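PDB 4WJ1: antigen MTB48, Mycobacterial protein, which is a substrate of the ESX-1 type VII secretion system, probably involved in DNA conjugation, at least in the recipient strain, and represented here by its N-terminal PE–PPE part. Local coordinates for residues A[59-64]-A[202-206]; A[65-69]-A[116-120]; A[198-202]-A[281-285]. The contacts are given in a common frame with arbitrary orientation. Residue numbers count along the deposited sequence, not the author numbering.

Contact 1 of 3, residues A[59-64]-A[202-206]; sequences TFAAGD and WWADM
Two helical segments, 59-64 and 202-206, cross at -161°, nearly antiparallel, their axes 11.4 Å apart. Phe60 CA lies 7.7 Å from Met206 CA, and Gly63 CA 7.8 Å from Trp203 CA. Such wide spacing suits large aromatic side chains. Trp203 (chi1 -87°, chi2 124°) reaches across, its CH2 3.5 Å from Phe60 O and its CZ2 3.7 Å from Gly63 C; a water bridges its NE1 to Gly63 O, 2.8 Å from each. Phe60 (m, chi2 -18°) sets CD1 4.0 Å from Trp203 CZ3 and CE1 3.6 Å from Met206 CB, while the selenium of selenomethionine Met206 makes a Met-aromatic contact at the edge, 5.2 Å from the centroid of the Phe60 ring. Trp202 (t, chi2 88°) puts CZ3 3.6 Å from Gly63 CA, where any CB would clash with both indoles. This is buried helix-helix packing between the PE and PPE parts. Helix 154-178 packs against one side, Trp163, Tyr166 and Leu170 touching Phe60 and His173 meeting Trp203 edge-to-face.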
ATOM      1  N   THR A  59      -3.481   4.327  -2.988  1.00 31.56           N
ATOM      2  CA  THR A  59      -3.038   3.584  -4.159  1.00 30.37           C
ATOM      3  C   THR A  59      -3.755   2.245  -4.215  1.00 36.50           C
ATOM      4  O   THR A  59      -4.190   1.810  -5.281  1.00 40.68           O
ATOM      5  CB  THR A  59      -1.506   3.383  -4.133  1.00 33.06           C
ATOM      6  OG1 THR A  59      -0.866   4.664  -4.204  1.00 34.57           O
ATOM      7  CG2 THR A  59      -1.031   2.525  -5.289  1.00 32.27           C
ATOM      8  N   PHE A  60      -3.906   1.610  -3.057  1.00 32.26           N
ATOM      9  CA  PHE A  60      -4.593   0.328  -2.974  1.00 26.21           C
ATOM     10  C   PHE A  60      -6.034   0.509  -3.409  1.00 31.42           C
ATOM     11  O   PHE A  60      -6.607  -0.368  -4.039  1.00 38.14           O
ATOM     12  CB  PHE A  60      -4.549  -0.238  -1.552  1.00 30.47           C
ATOM     13  CG  PHE A  60      -3.159  -0.510  -1.032  1.00 31.07           C
ATOM     14  CD1 PHE A  60      -2.079  -0.606  -1.893  1.00 29.35           C
ATOM     15  CD2 PHE A  60      -2.940  -0.682   0.331  1.00 31.04           C
ATOM     16  CE1 PHE A  60      -0.800  -0.860  -1.414  1.00 31.18           C
ATOM     17  CE2 PHE A  60      -1.672  -0.939   0.821  1.00 27.89           C
ATOM     18  CZ  PHE A  60      -0.600  -1.029  -0.052  1.00 32.27           C
ATOM     19  N   ALA A  61      -6.630   1.646  -3.053  1.00 29.03           N
ATOM     20  CA  ALA A  61      -8.015   1.914  -3.440  1.00 34.18           C
ATOM     21  C   ALA A  61      -8.123   2.040  -4.968  1.00 35.80           C
ATOM     22  O   ALA A  61      -9.126   1.633  -5.555  1.00 30.49           O
ATOM     23  CB  ALA A  61      -8.540   3.168  -2.770  1.00 25.70           C
ATOM     24  N   ALA A  62      -7.106   2.619  -5.604  1.00 25.06           N
ATOM     25  CA  ALA A  62      -7.088   2.691  -7.062  1.00 34.37           C
ATOM     26  C   ALA A  62      -6.994   1.275  -7.625  1.00 35.59           C
ATOM     27  O   ALA A  62      -7.663   0.941  -8.605  1.00 39.81           O
ATOM     28  CB  ALA A  62      -5.941   3.544  -7.549  1.00 33.48           C
ATOM     29  N   GLY A  63      -6.194   0.443  -6.962  1.00 32.42           N
ATOM     30  CA  GLY A  63      -6.050  -0.956  -7.317  1.00 30.43           C
ATOM     31  C   GLY A  63      -7.381  -1.680  -7.316  1.00 31.16           C
ATOM     32  O   GLY A  63      -7.722  -2.373  -8.277  1.00 37.46           O
ATOM     33  N   ASP A  64      -8.141  -1.502  -6.242  1.00 24.33           N
ATOM     34  CA  ASP A  64      -9.495  -2.045  -6.151  1.00 28.93           C
ATOM     35  C   ASP A  64     -10.347  -1.664  -7.358  1.00 35.28           C
ATOM     36  O   ASP A  64     -11.096  -2.484  -7.871  1.00 40.17           O
ATOM     37  CB  ASP A  64     -10.188  -1.560  -4.880  1.00 30.26           C
ATOM     38  CG  ASP A  64      -9.568  -2.143  -3.602  1.00 38.34           C
ATOM     39  OD1 ASP A  64      -8.864  -3.172  -3.686  1.00 37.30           O
ATOM     40  OD2 ASP A  64      -9.816  -1.582  -2.509  1.00 35.73           O
ATOM     41  N   TRP A 202       1.093  -6.438  -9.908  1.00 33.50           N
ATOM     42  CA  TRP A 202       1.173  -5.148  -9.263  1.00 35.37           C
ATOM     43  C   TRP A 202       0.798  -5.275  -7.781  1.00 35.14           C
ATOM     44  O   TRP A 202       1.409  -4.657  -6.920  1.00 32.10           O
ATOM     45  CB  TRP A 202       0.269  -4.160  -9.976  1.00 29.37           C
ATOM     46  CG  TRP A 202       0.147  -2.841  -9.311  1.00 31.53           C
ATOM     47  CD1 TRP A 202       0.949  -1.759  -9.485  1.00 35.23           C
ATOM     48  CD2 TRP A 202      -0.862  -2.451  -8.378  1.00 32.44           C
ATOM     49  NE1 TRP A 202       0.508  -0.710  -8.708  1.00 40.47           N
ATOM     50  CE2 TRP A 202      -0.604  -1.113  -8.016  1.00 34.36           C
ATOM     51  CE3 TRP A 202      -1.958  -3.105  -7.808  1.00 33.26           C
ATOM     52  CZ2 TRP A 202      -1.405  -0.413  -7.120  1.00 34.91           C
ATOM     53  CZ3 TRP A 202      -2.756  -2.409  -6.912  1.00 31.60           C
ATOM     54  CH2 TRP A 202      -2.475  -1.072  -6.581  1.00 30.68           C
ATOM     55  N   TRP A 203      -0.203  -6.093  -7.500  1.00 32.77           N
ATOM     56  CA  TRP A 203      -0.595  -6.346  -6.130  1.00 35.71           C
ATOM     57  C   TRP A 203       0.577  -6.923  -5.348  1.00 39.06           C
ATOM     58  O   TRP A 203       0.826  -6.517  -4.220  1.00 40.83           O
ATOM     59  CB  TRP A 203      -1.797  -7.275  -6.081  1.00 27.51           C
ATOM     60  CG  TRP A 203      -3.090  -6.546  -6.185  1.00 27.03           C
ATOM     61  CD1 TRP A 203      -4.066  -6.751  -7.104  1.00 32.84           C
ATOM     62  CD2 TRP A 203      -3.564  -5.492  -5.326  1.00 41.00           C
ATOM     63  NE1 TRP A 203      -5.120  -5.894  -6.886  1.00 36.87           N
ATOM     64  CE2 TRP A 203      -4.838  -5.111  -5.798  1.00 36.39           C
ATOM     65  CE3 TRP A 203      -3.039  -4.841  -4.198  1.00 34.44           C
ATOM     66  CZ2 TRP A 203      -5.594  -4.106  -5.191  1.00 34.43           C
ATOM     67  CZ3 TRP A 203      -3.786  -3.832  -3.606  1.00 27.27           C
ATOM     68  CH2 TRP A 203      -5.049  -3.480  -4.096  1.00 31.98           C
ATOM     69  N   ALA A 204       1.311  -7.844  -5.956  1.00 35.45           N
ATOM     70  CA  ALA A 204       2.495  -8.389  -5.321  1.00 33.52           C
ATOM     71  C   ALA A 204       3.530  -7.294  -5.077  1.00 38.48           C
ATOM     72  O   ALA A 204       4.204  -7.297  -4.050  1.00 40.67           O
ATOM     73  CB  ALA A 204       3.080  -9.475  -6.151  1.00 30.23           C
ATOM     74  N   ASP A 205       3.657  -6.358  -6.011  1.00 35.68           N
ATOM     75  CA  ASP A 205       4.549  -5.213  -5.801  1.00 41.19           C
ATOM     76  C   ASP A 205       4.043  -4.359  -4.644  1.00 40.65           C
ATOM     77  O   ASP A 205       4.825  -3.873  -3.831  1.00 44.43           O
ATOM     78  CB  ASP A 205       4.675  -4.358  -7.069  1.00 47.84           C
ATOM     79  CG  ASP A 205       5.260  -5.137  -8.241  1.00 63.75           C
ATOM     80  OD1 ASP A 205       5.826  -6.225  -7.994  1.00 68.16           O
ATOM     81  OD2 ASP A 205       5.159  -4.670  -9.403  1.00 73.65           O
HETATM   82  N   MSE A 206       2.728  -4.186  -4.568  1.00 28.63           N
HETATM   83  CA  MSE A 206       2.141  -3.434  -3.487  1.00 28.44           C
HETATM   84  C   MSE A 206       2.450  -4.117  -2.144  1.00 36.34           C
HETATM   85  O   MSE A 206       2.721  -3.446  -1.148  1.00 39.62           O
HETATM   86  CB  MSE A 206       0.639  -3.281  -3.706  1.00 27.49           C
HETATM   87  CG  MSE A 206       0.303  -2.268  -4.780  1.00 34.78           C
HETATM   88 SE   MSE A 206       1.293  -0.584  -4.602  0.71 28.33          SE
HETATM   89  CE  MSE A 206       2.615  -0.880  -6.008  1.00 29.36           C
TER
HETATM   90  O   HOH W   1      -7.642  -5.104  -7.669  1.00 37.43           O

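Contact 2 of 3, residues A[65-69]-A[116-120]; sequences REGER and IPGPL
Segment 116-120 is an extended strip with polyproline-II-like backbone angles, running antiparallel to the helical residues 65-69: Arg65 CA is 6.1 Å from Leu120 CA, Arg69 CA 6.3 Å from Ile116 CA. Its carbonyls, outside any helical bonding, can take side-chain donors, which two arginines supply. Arg65, bent through t, p, p, gives NH1 to Gly118 O at 2.6 Å, its guanidinium lying between Pro117 CB over one face and Leu120 CD1 over the other. Arg69 (m, t, p) directs NE to Pro117 O at 2.7 Å, with Pro119 CD over one face of its guanidinium. Glu66 (m, m) holds that side chain in a salt bridge, OE1 to Arg69 NH1 at 2.9 Å. Waters extend the pattern: one joins Glu66 OE2 to Leu120 N, another Arg69 NH2 to Ile116 O. Side-chain-to-main-chain hydrogen bonds thus hold this loop against helix 40-96. The strip returns along that helix, Ile116 touching Ala72 and Ala73, Leu120 touching Ala61, and Ser285 of the C-terminal loop hydrogen-bonding Glu66.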
ATOM      1  N   ARG A  65     -10.220  -0.418  -7.805  1.00 28.26           N
ATOM      2  CA  ARG A  65     -11.015   0.080  -8.904  1.00 29.52           C
ATOM      3  C   ARG A  65     -10.695  -0.748 -10.143  1.00 35.40           C
ATOM      4  O   ARG A  65     -11.588  -1.200 -10.846  1.00 40.83           O
ATOM      5  CB  ARG A  65     -10.738   1.566  -9.145  1.00 33.21           C
ATOM      6  CG  ARG A  65     -11.358   2.105 -10.422  1.00 31.05           C
ATOM      7  CD  ARG A  65     -12.843   1.786 -10.472  1.00 34.37           C
ATOM      8  NE  ARG A  65     -13.604   2.520  -9.463  1.00 42.47           N
ATOM      9  CZ  ARG A  65     -13.869   3.822  -9.526  1.00 43.57           C
ATOM     10  NH1 ARG A  65     -13.432   4.541 -10.548  1.00 47.57           N
ATOM     11  NH2 ARG A  65     -14.569   4.407  -8.571  1.00 44.05           N
ATOM     12  N   GLU A  66      -9.407  -0.980 -10.365  1.00 25.96           N
ATOM     13  CA  GLU A  66      -8.958  -1.766 -11.491  1.00 31.95           C
ATOM     14  C   GLU A  66      -9.473  -3.200 -11.492  1.00 39.15           C
ATOM     15  O   GLU A  66      -9.808  -3.740 -12.549  1.00 38.48           O
ATOM     16  CB  GLU A  66      -7.442  -1.736 -11.539  1.00 25.57           C
ATOM     17  CG  GLU A  66      -6.939  -0.324 -11.873  1.00 39.35           C
ATOM     18  CD  GLU A  66      -7.624   0.313 -13.119  1.00 54.22           C
ATOM     19  OE1 GLU A  66      -8.090  -0.430 -14.032  1.00 50.14           O
ATOM     20  OE2 GLU A  66      -7.696   1.570 -13.177  1.00 42.31           O
ATOM     21  N   GLY A  67      -9.565  -3.802 -10.316  1.00 30.04           N
ATOM     22  CA  GLY A  67     -10.063  -5.156 -10.221  1.00 30.01           C
ATOM     23  C   GLY A  67     -11.498  -5.160 -10.689  1.00 38.08           C
ATOM     24  O   GLY A  67     -11.916  -6.032 -11.449  1.00 47.92           O
ATOM     25  N   GLU A  68     -12.240  -4.146 -10.258  1.00 34.50           N
ATOM     26  CA  GLU A  68     -13.635  -4.005 -10.650  1.00 35.56           C
ATOM     27  C   GLU A  68     -13.776  -3.722 -12.141  1.00 39.31           C
ATOM     28  O   GLU A  68     -14.761  -4.121 -12.745  1.00 39.51           O
ATOM     29  CB  GLU A  68     -14.297  -2.894  -9.845  1.00 33.29           C
ATOM     30  CG  GLU A  68     -14.353  -3.192  -8.359  1.00 47.33           C
ATOM     31  CD  GLU A  68     -14.585  -1.949  -7.534  1.00 61.60           C
ATOM     32  OE1 GLU A  68     -14.285  -1.985  -6.318  1.00 67.68           O
ATOM     33  OE2 GLU A  68     -15.065  -0.943  -8.110  1.00 67.23           O
ATOM     34  N   ARG A  69     -12.798  -3.032 -12.722  1.00 27.76           N
ATOM     35  CA  ARG A  69     -12.850  -2.709 -14.140  1.00 32.03           C
ATOM     36  C   ARG A  69     -12.614  -3.956 -14.986  1.00 35.98           C
ATOM     37  O   ARG A  69     -13.306  -4.175 -15.979  1.00 39.98           O
ATOM     38  CB  ARG A  69     -11.838  -1.618 -14.491  1.00 28.45           C
ATOM     39  CG  ARG A  69     -12.123  -0.304 -13.794  1.00 30.70           C
ATOM     40  CD  ARG A  69     -11.224   0.816 -14.276  1.00 30.33           C
ATOM     41  NE  ARG A  69     -11.503   1.121 -15.670  1.00 35.10           N
ATOM     42  CZ  ARG A  69     -10.707   0.796 -16.682  1.00 36.28           C
ATOM     43  NH1 ARG A  69      -9.560   0.166 -16.454  1.00 38.61           N
ATOM     44  NH2 ARG A  69     -11.053   1.115 -17.921  1.00 33.85           N
ATOM     45  N   ILE A 116     -18.191   1.015 -18.293  1.00 56.46           N
ATOM     46  CA  ILE A 116     -17.233   0.616 -17.269  1.00 50.36           C
ATOM     47  C   ILE A 116     -16.583   1.832 -16.615  1.00 45.80           C
ATOM     48  O   ILE A 116     -16.104   2.728 -17.311  1.00 48.82           O
ATOM     49  CB  ILE A 116     -16.155  -0.288 -17.889  1.00 49.14           C
ATOM     50  CG1 ILE A 116     -16.791  -1.589 -18.350  1.00 50.78           C
ATOM     51  CG2 ILE A 116     -15.050  -0.568 -16.926  1.00 51.82           C
ATOM     52  CD1 ILE A 116     -15.827  -2.519 -18.995  1.00 60.10           C
ATOM     53  N   PRO A 117     -16.570   1.874 -15.276  1.00 44.14           N
ATOM     54  CA  PRO A 117     -15.985   2.980 -14.504  1.00 46.80           C
ATOM     55  C   PRO A 117     -14.539   3.253 -14.888  1.00 44.13           C
ATOM     56  O   PRO A 117     -13.838   2.341 -15.317  1.00 45.59           O
ATOM     57  CB  PRO A 117     -16.061   2.485 -13.057  1.00 44.85           C
ATOM     58  CG  PRO A 117     -17.123   1.461 -13.063  1.00 45.88           C
ATOM     59  CD  PRO A 117     -17.103   0.816 -14.406  1.00 47.54           C
ATOM     60  N   GLY A 118     -14.092   4.489 -14.722  1.00 41.42           N
ATOM     61  CA  GLY A 118     -12.741   4.832 -15.116  1.00 42.64           C
ATOM     62  C   GLY A 118     -11.778   4.554 -13.983  1.00 46.01           C
ATOM     63  O   GLY A 118     -12.201   4.244 -12.860  1.00 39.21           O
ATOM     64  N   PRO A 119     -10.473   4.661 -14.269  1.00 42.55           N
ATOM     65  CA  PRO A 119      -9.461   4.560 -13.216  1.00 38.55           C
ATOM     66  C   PRO A 119      -9.772   5.515 -12.075  1.00 45.48           C
ATOM     67  O   PRO A 119     -10.369   6.569 -12.310  1.00 47.25           O
ATOM     68  CB  PRO A 119      -8.169   4.949 -13.933  1.00 42.26           C
ATOM     69  CG  PRO A 119      -8.429   4.592 -15.392  1.00 39.98           C
ATOM     70  CD  PRO A 119      -9.886   4.878 -15.602  1.00 40.26           C
ATOM     71  N   LEU A 120      -9.400   5.133 -10.858  1.00 39.80           N
ATOM     72  CA  LEU A 120      -9.631   5.964  -9.679  1.00 41.39           C
ATOM     73  C   LEU A 120      -8.502   6.988  -9.497  1.00 44.57           C
ATOM     74  O   LEU A 120      -7.324   6.659  -9.654  1.00 48.91           O
ATOM     75  CB  LEU A 120      -9.759   5.090  -8.424  1.00 36.87           C
ATOM     76  CG  LEU A 120     -10.074   5.837  -7.128  1.00 41.93           C
ATOM     77  CD1 LEU A 120     -11.476   6.422  -7.180  1.00 40.95           C
ATOM     78  CD2 LEU A 120      -9.901   4.947  -5.897  1.00 39.07           C
TER
HETATM   79  O   HOH W   2      -7.625   3.014 -10.807  1.00 32.05           O
HETATM   80  O   HOH W   3     -13.430   2.713 -18.329  1.00 47.83           O

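Contact 3 of 3, residues A[198-202]-A[281-285]; sequences RLSTW and GKPPS
Along helical residues 198-202 the loop segment 281-285, polyproline-II-like from Gly281 to Pro284, runs in the opposite direction: Leu199 CA is 5.9 Å from Pro284 CA, Trp202 CA 6.4 Å from Pro283 CA. Arg198 contributes the apolar root of its side chain, CB standing 3.7 Å from Pro284 CG, while its charged end leads away. Leu199 (t, p) follows, its N 3.6 Å from Pro284 CG and its CD1 4.1 Å from Pro284 CD and 4.4 Å from Pro283 CB. Trp202 (chi1 173°, chi2 88°) spreads its indole under the loop. Pro283 CA sits 3.5 Å from the centroid of the five-membered ring of Trp202, 17° off its normal, and Pro284 CD lies at 4.3 Å over the same face; both are CH-pi contacts. At the indole edge, Trp202 NE1 donates to Gly281 O at 2.8 Å (162°). Within the PPE part this packs the loop after helix 248-272 onto helix 187-230. Tryptophan suits the place, offering a broad face and a single directional donor. Proline C-H groups, polarised by the adjacent nitrogen, favour an electron-rich indole, so the CH-pi contacts hold the loop against the ring while the hydrogen bond fixes its position.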
ATOM      1  N   ARG A 198      -0.897  -8.243 -15.202  1.00 38.32           N
ATOM      2  CA  ARG A 198      -0.362  -6.958 -14.793  1.00 34.58           C
ATOM      3  C   ARG A 198      -0.871  -6.591 -13.419  1.00 34.16           C
ATOM      4  O   ARG A 198      -0.093  -6.177 -12.561  1.00 40.74           O
ATOM      5  CB  ARG A 198      -0.730  -5.869 -15.790  1.00 31.74           C
ATOM      6  CG  ARG A 198      -0.029  -6.010 -17.120  1.00 33.81           C
ATOM      7  CD  ARG A 198      -0.113  -4.737 -17.935  1.00 39.13           C
ATOM      8  NE  ARG A 198       0.265  -4.997 -19.319  1.00 54.24           N
ATOM      9  CZ  ARG A 198      -0.621  -5.244 -20.275  1.00 55.63           C
ATOM     10  NH1 ARG A 198      -1.917  -5.241 -19.962  1.00 46.83           N
ATOM     11  NH2 ARG A 198      -0.218  -5.480 -21.527  1.00 57.96           N
ATOM     12  N   LEU A 199      -2.176  -6.748 -13.216  1.00 30.93           N
ATOM     13  CA  LEU A 199      -2.808  -6.327 -11.980  1.00 32.18           C
ATOM     14  C   LEU A 199      -2.370  -7.231 -10.840  1.00 41.75           C
ATOM     15  O   LEU A 199      -2.047  -6.765  -9.741  1.00 40.15           O
ATOM     16  CB  LEU A 199      -4.325  -6.332 -12.122  1.00 28.21           C
ATOM     17  CG  LEU A 199      -5.044  -5.914 -10.836  1.00 29.39           C
ATOM     18  CD1 LEU A 199      -4.528  -4.575 -10.347  1.00 27.58           C
ATOM     19  CD2 LEU A 199      -6.566  -5.878 -11.046  1.00 27.91           C
ATOM     20  N   SER A 200      -2.346  -8.529 -11.127  1.00 36.60           N
ATOM     21  CA  SER A 200      -1.848  -9.527 -10.191  1.00 36.62           C
ATOM     22  C   SER A 200      -0.398  -9.257  -9.779  1.00 41.67           C
ATOM     23  O   SER A 200      -0.044  -9.339  -8.614  1.00 41.32           O
ATOM     24  CB  SER A 200      -1.971 -10.919 -10.805  1.00 39.36           C
ATOM     25  OG  SER A 200      -1.021 -11.794 -10.243  1.00 55.11           O
ATOM     26  N   THR A 201       0.445  -8.926 -10.742  1.00 41.41           N
ATOM     27  CA  THR A 201       1.838  -8.667 -10.447  1.00 31.75           C
ATOM     28  C   THR A 201       1.986  -7.383  -9.651  1.00 37.97           C
ATOM     29  O   THR A 201       2.874  -7.252  -8.814  1.00 38.50           O
ATOM     30  CB  THR A 201       2.641  -8.610 -11.745  1.00 32.71           C
ATOM     31  OG1 THR A 201       2.907  -9.951 -12.146  1.00 48.24           O
ATOM     32  CG2 THR A 201       3.965  -7.898 -11.579  1.00 32.56           C
ATOM     33  N   TRP A 202       1.093  -6.438  -9.908  1.00 33.50           N
ATOM     34  CA  TRP A 202       1.173  -5.148  -9.263  1.00 35.37           C
ATOM     35  C   TRP A 202       0.798  -5.275  -7.781  1.00 35.14           C
ATOM     36  O   TRP A 202       1.409  -4.657  -6.920  1.00 32.10           O
ATOM     37  CB  TRP A 202       0.269  -4.160  -9.976  1.00 29.37           C
ATOM     38  CG  TRP A 202       0.147  -2.841  -9.311  1.00 31.53           C
ATOM     39  CD1 TRP A 202       0.949  -1.759  -9.485  1.00 35.23           C
ATOM     40  CD2 TRP A 202      -0.862  -2.451  -8.378  1.00 32.44           C
ATOM     41  NE1 TRP A 202       0.508  -0.710  -8.708  1.00 40.47           N
ATOM     42  CE2 TRP A 202      -0.604  -1.113  -8.016  1.00 34.36           C
ATOM     43  CE3 TRP A 202      -1.958  -3.105  -7.808  1.00 33.26           C
ATOM     44  CZ2 TRP A 202      -1.405  -0.413  -7.120  1.00 34.91           C
ATOM     45  CZ3 TRP A 202      -2.756  -2.409  -6.912  1.00 31.60           C
ATOM     46  CH2 TRP A 202      -2.475  -1.072  -6.581  1.00 30.68           C
ATOM     47  N   GLY A 281       3.808   2.874  -7.577  1.00 37.34           N
ATOM     48  CA  GLY A 281       3.208   3.214  -8.848  1.00 37.12           C
ATOM     49  C   GLY A 281       1.727   2.889  -8.858  1.00 41.51           C
ATOM     50  O   GLY A 281       1.275   1.955  -8.189  1.00 42.66           O
ATOM     51  N   LYS A 282       0.969   3.672  -9.616  1.00 42.47           N
ATOM     52  CA  LYS A 282      -0.443   3.409  -9.837  1.00 39.45           C
ATOM     53  C   LYS A 282      -0.632   1.998 -10.394  1.00 40.80           C
ATOM     54  O   LYS A 282       0.293   1.423 -10.975  1.00 42.60           O
ATOM     55  CB  LYS A 282      -1.020   4.445 -10.805  1.00 43.84           C
ATOM     56  CG  LYS A 282      -0.596   4.200 -12.242  1.00 44.25           C
ATOM     57  CD  LYS A 282      -0.956   5.344 -13.185  1.00 54.45           C
ATOM     58  CE  LYS A 282      -0.637   4.963 -14.639  1.00 52.14           C
ATOM     59  NZ  LYS A 282      -1.338   3.687 -15.071  1.00 47.51           N
ATOM     60  N   PRO A 283      -1.832   1.434 -10.227  1.00 33.04           N
ATOM     61  CA  PRO A 283      -2.124   0.124 -10.820  1.00 32.66           C
ATOM     62  C   PRO A 283      -2.305   0.185 -12.340  1.00 34.69           C
ATOM     63  O   PRO A 283      -2.515   1.260 -12.902  1.00 39.48           O
ATOM     64  CB  PRO A 283      -3.431  -0.270 -10.141  1.00 35.82           C
ATOM     65  CG  PRO A 283      -4.105   1.032  -9.896  1.00 37.27           C
ATOM     66  CD  PRO A 283      -2.983   1.964  -9.481  1.00 36.39           C
ATOM     67  N   PRO A 284      -2.218  -0.967 -13.014  1.00 34.73           N
ATOM     68  CA  PRO A 284      -2.488  -0.940 -14.455  1.00 38.49           C
ATOM     69  C   PRO A 284      -3.985  -0.815 -14.698  1.00 44.23           C
ATOM     70  O   PRO A 284      -4.789  -1.347 -13.925  1.00 43.67           O
ATOM     71  CB  PRO A 284      -1.957  -2.288 -14.941  1.00 34.95           C
ATOM     72  CG  PRO A 284      -2.173  -3.188 -13.757  1.00 36.12           C
ATOM     73  CD  PRO A 284      -1.881  -2.323 -12.544  1.00 33.12           C
ATOM     74  N   SER A 285      -4.360  -0.101 -15.749  1.00 43.50           N
ATOM     75  CA  SER A 285      -5.765   0.032 -16.083  1.00 39.88           C
ATOM     76  C   SER A 285      -6.006  -0.738 -17.363  1.00 44.79           C
ATOM     77  O   SER A 285      -5.348  -0.483 -18.365  1.00 53.23           O
ATOM     78  CB  SER A 285      -6.163   1.505 -16.235  1.00 41.24           C
ATOM     79  OG  SER A 285      -5.887   2.238 -15.049  1.00 57.69           O
TER

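Overall arrangement
All three contacts fall within one short length of this elongated helical molecule. The centres of contacts 1 and 3 lie about 6 Å apart, and that of contact 2 is about 12 Å from each. Contacts 1 and 2 use consecutive segments of helix 40-96; contacts 1 and 3 share helix 187-230 and Trp202. Along the chain, contact 2 is nested within the loop closed by contact 1, and contact 3 opens where contact 1 ends. Pro283 packs against Gly63, and Ser285 OG probably hydrogen-bonds Glu66 OE2 (2.7 Å), so the C-terminal loop touches both other contacts. The PE helix, the linker after it and the PPE helices are thereby joined into a single unit.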